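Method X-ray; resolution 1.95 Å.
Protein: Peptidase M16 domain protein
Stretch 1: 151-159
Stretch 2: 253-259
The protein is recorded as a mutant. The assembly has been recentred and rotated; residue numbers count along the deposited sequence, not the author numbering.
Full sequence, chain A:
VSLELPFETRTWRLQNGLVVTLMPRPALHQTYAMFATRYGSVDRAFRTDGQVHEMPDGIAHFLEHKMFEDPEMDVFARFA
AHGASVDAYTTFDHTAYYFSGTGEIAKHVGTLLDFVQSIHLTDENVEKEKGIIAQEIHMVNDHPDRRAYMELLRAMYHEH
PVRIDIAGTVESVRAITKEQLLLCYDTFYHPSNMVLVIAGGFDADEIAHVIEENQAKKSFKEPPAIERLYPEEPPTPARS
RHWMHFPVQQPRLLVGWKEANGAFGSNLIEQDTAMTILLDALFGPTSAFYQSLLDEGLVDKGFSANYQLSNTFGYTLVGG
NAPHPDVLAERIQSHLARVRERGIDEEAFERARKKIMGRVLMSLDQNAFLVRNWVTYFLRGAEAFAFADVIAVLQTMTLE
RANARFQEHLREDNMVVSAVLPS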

# COMPACT_ATOMS: atom_id res chain seq x y z
N GLU A 151 -10.31 1.72 -22.18
CA GLU A 151 -10.66 2.56 -23.35
C GLU A 151 -9.37 3.04 -24.07
O GLU A 151 -9.28 2.98 -25.27
CB GLU A 151 -11.54 3.76 -22.95
CG GLU A 151 -12.99 3.42 -22.59
CD GLU A 151 -13.73 2.62 -23.68
OE1 GLU A 151 -13.39 2.75 -24.89
OE2 GLU A 151 -14.65 1.86 -23.30
N LEU A 152 -8.38 3.44 -23.29
CA LEU A 152 -7.06 3.83 -23.83
C LEU A 152 -6.44 2.68 -24.64
O LEU A 152 -6.09 2.85 -25.83
CB LEU A 152 -6.19 4.29 -22.66
CG LEU A 152 -4.74 4.78 -22.87
CD1 LEU A 152 -3.88 3.63 -23.28
CD2 LEU A 152 -4.71 5.88 -23.83
N LEU A 153 -6.37 1.49 -24.04
CA LEU A 153 -5.82 0.33 -24.73
C LEU A 153 -6.56 -0.03 -26.00
O LEU A 153 -5.91 -0.39 -27.05
CB LEU A 153 -5.71 -0.89 -23.81
CG LEU A 153 -4.71 -0.80 -22.64
CD1 LEU A 153 -4.63 -2.14 -21.82
CD2 LEU A 153 -3.31 -0.49 -23.15
N ARG A 154 -7.89 0.02 -25.92
CA ARG A 154 -8.74 -0.28 -27.04
C ARG A 154 -8.54 0.75 -28.18
O ARG A 154 -8.57 0.39 -29.35
CB ARG A 154 -10.22 -0.35 -26.67
CG ARG A 154 -10.67 -1.71 -26.11
CD ARG A 154 -12.21 -1.86 -26.03
NE ARG A 154 -12.89 -1.11 -24.96
CZ ARG A 154 -13.06 -1.53 -23.70
NH1 ARG A 154 -13.73 -0.77 -22.83
NH2 ARG A 154 -12.55 -2.69 -23.27
N ALA A 155 -8.28 1.99 -27.80
CA ALA A 155 -7.98 3.04 -28.78
C ALA A 155 -6.56 2.85 -29.37
O ALA A 155 -6.33 2.99 -30.59
CB ALA A 155 -8.15 4.42 -28.12
N MSE A 156 -5.61 2.52 -28.51
CA MSE A 156 -4.22 2.41 -28.90
C MSE A 156 -3.90 1.22 -29.83
O MSE A 156 -3.15 1.38 -30.80
CB MSE A 156 -3.35 2.37 -27.64
CG MSE A 156 -1.87 2.22 -27.85
SE MSE A 156 -0.82 2.40 -26.21
CE MSE A 156 -1.10 4.19 -25.89
N TYR A 157 -4.48 0.06 -29.53
CA TYR A 157 -4.09 -1.20 -30.14
C TYR A 157 -5.13 -1.65 -31.15
O TYR A 157 -6.33 -1.68 -30.88
CB TYR A 157 -3.78 -2.28 -29.04
CG TYR A 157 -2.49 -2.04 -28.36
CD1 TYR A 157 -1.28 -2.42 -28.95
CD2 TYR A 157 -2.44 -1.34 -27.15
CE1 TYR A 157 -0.04 -2.18 -28.31
CE2 TYR A 157 -1.21 -1.09 -26.52
CZ TYR A 157 -0.03 -1.47 -27.11
OH TYR A 157 1.12 -1.15 -26.49
N HIS A 158 -4.67 -2.00 -32.36
CA HIS A 158 -5.54 -2.51 -33.39
C HIS A 158 -5.92 -3.98 -33.18
O HIS A 158 -7.07 -4.35 -33.41
CB HIS A 158 -4.88 -2.43 -34.78
CG HIS A 158 -4.58 -1.03 -35.23
ND1 HIS A 158 -5.14 -0.48 -36.36
CD2 HIS A 158 -3.73 -0.10 -34.74
CE1 HIS A 158 -4.68 0.75 -36.51
NE2 HIS A 158 -3.85 1.01 -35.53
N GLU A 159 -4.93 -4.81 -32.89
CA GLU A 159 -5.08 -6.29 -32.93
C GLU A 159 -4.40 -7.01 -31.76
O GLU A 159 -4.78 -8.12 -31.45
CB GLU A 159 -4.39 -6.89 -34.18
CG GLU A 159 -4.84 -6.48 -35.50
CD GLU A 159 -3.65 -6.39 -36.51
OE1 GLU A 159 -3.01 -7.43 -36.84
OE2 GLU A 159 -3.41 -5.24 -37.00
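Stretch 2 253-259: LLVGWKE

A helix packed against a β-strand makes contact through two repeats: residues three or four apart on the helix share a face, and alternate residues of the strand point to the same side. The segment 253-259 of this peptidase domain protein, lying on the end of the helix that runs through 151-156, is a compact example. Residues 253-258 are extended, with phi between -97° and -131° and psi between 123° and 157°, and they run broadly in the same sense as the helix; the two axes cross at -35° and approach to 9.5 Å. The pairs run in the same order along both segments. The CA atoms of L152 and L254 lie 7.3 Å apart, and those of M156 and K258 6.9 Å apart, so a step of four residues on the helix is paired with a step of four on the strand, although the extended strand covers about twice the distance.

K258 covers the most surface. Its CA-to-CB bond points toward the helix, and all four chi angles are t, giving a fully extended chain. The aliphatic part runs past the selenomethionine M156, with CG of K258 3.7 Å from CG of M156, while the terminal NZ of K258 donates a hydrogen bond of 2.9 Å to the backbone O of M156. That carbonyl lies at the end of the helix, where Y157 is the first residue to leave helical phi/psi, and a lysine amine is well suited to such a carbonyl. Close by, CE of K258 comes within 3.8 Å of CD1 of Y157, and NZ of K258 lies at the edge of the H158 ring, 3.8 Å from CD2 of H158.

M156 is the helix's main contribution. Its side chain, t at chi1 and chi2 and m at chi3, carries CE onto the strand backbone, 3.6 Å from C of G256 and 3.6 Å from N of W257. This close approach depends on G256 having no side chain: an ideal CB there would point toward the helix and lie 3.0 Å from CE of M156, a clash, and a tight 3.3 Å from CD2 of L152.

One turn earlier, L152 completes the contact. Its CD2 lies 4.0 Å from N of G256, and its CB meets CD1 of L254 at 4.1 Å in an apolar contact. The alternation of the strand is thus plain: L254 and K258 point toward the helix, with the glycine between them, whereas V255 and W257 point away. Past the lysine, a water bridges the two segments, accepting from OH of Y157 at 2.7 Å and donating to O of E259 at 2.7 Å.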

# COMPACT_ATOMS: atom_id res chain seq x y z
N LEU A 253 -8.42 11.96 -16.99
CA LEU A 253 -7.69 12.05 -18.26
C LEU A 253 -6.60 11.00 -18.24
O LEU A 253 -5.93 10.87 -17.23
CB LEU A 253 -6.99 13.40 -18.38
CG LEU A 253 -6.25 13.58 -19.73
CD1 LEU A 253 -7.28 13.90 -20.81
CD2 LEU A 253 -5.18 14.67 -19.72
N LEU A 254 -6.41 10.29 -19.36
CA LEU A 254 -5.27 9.42 -19.57
C LEU A 254 -4.69 9.77 -20.92
O LEU A 254 -5.43 9.83 -21.90
CB LEU A 254 -5.69 7.95 -19.59
CG LEU A 254 -5.87 7.12 -18.33
CD1 LEU A 254 -6.08 5.69 -18.84
CD2 LEU A 254 -4.66 7.19 -17.40
N VAL A 255 -3.39 10.05 -20.95
CA VAL A 255 -2.65 10.21 -22.16
C VAL A 255 -1.63 9.06 -22.23
O VAL A 255 -0.92 8.78 -21.23
CB VAL A 255 -1.91 11.54 -22.22
CG1 VAL A 255 -1.25 11.71 -23.62
CG2 VAL A 255 -2.85 12.73 -21.92
N GLY A 256 -1.59 8.39 -23.38
CA GLY A 256 -0.68 7.31 -23.59
C GLY A 256 0.13 7.39 -24.86
O GLY A 256 -0.25 8.06 -25.81
N TRP A 257 1.28 6.71 -24.85
CA TRP A 257 2.15 6.59 -26.02
C TRP A 257 2.48 5.13 -26.24
O TRP A 257 2.80 4.40 -25.31
CB TRP A 257 3.43 7.38 -25.84
CG TRP A 257 3.21 8.87 -25.81
CD1 TRP A 257 3.30 9.73 -26.85
CD2 TRP A 257 2.89 9.66 -24.66
NE1 TRP A 257 3.09 11.03 -26.42
CE2 TRP A 257 2.78 11.00 -25.09
CE3 TRP A 257 2.67 9.35 -23.31
CZ2 TRP A 257 2.46 12.05 -24.20
CZ3 TRP A 257 2.33 10.37 -22.43
CH2 TRP A 257 2.24 11.71 -22.88
N LYS A 258 2.39 4.72 -27.49
CA LYS A 258 2.51 3.34 -27.91
C LYS A 258 3.95 3.07 -28.39
O LYS A 258 4.39 3.70 -29.36
CB LYS A 258 1.58 3.19 -29.13
CG LYS A 258 1.36 1.76 -29.63
CD LYS A 258 0.41 1.78 -30.81
CE LYS A 258 0.01 0.40 -31.15
NZ LYS A 258 -0.87 0.36 -32.29
N GLU A 259 4.65 2.11 -27.79
CA GLU A 259 5.90 1.61 -28.37
C GLU A 259 5.61 0.85 -29.68
O GLU A 259 4.61 0.12 -29.77
CB GLU A 259 6.67 0.68 -27.44
CG GLU A 259 7.13 1.25 -26.13
CD GLU A 259 8.37 2.14 -26.25
OE1 GLU A 259 8.97 2.28 -27.35
OE2 GLU A 259 8.75 2.70 -25.19
O HOH W 1 3.26 -1.58 -28.15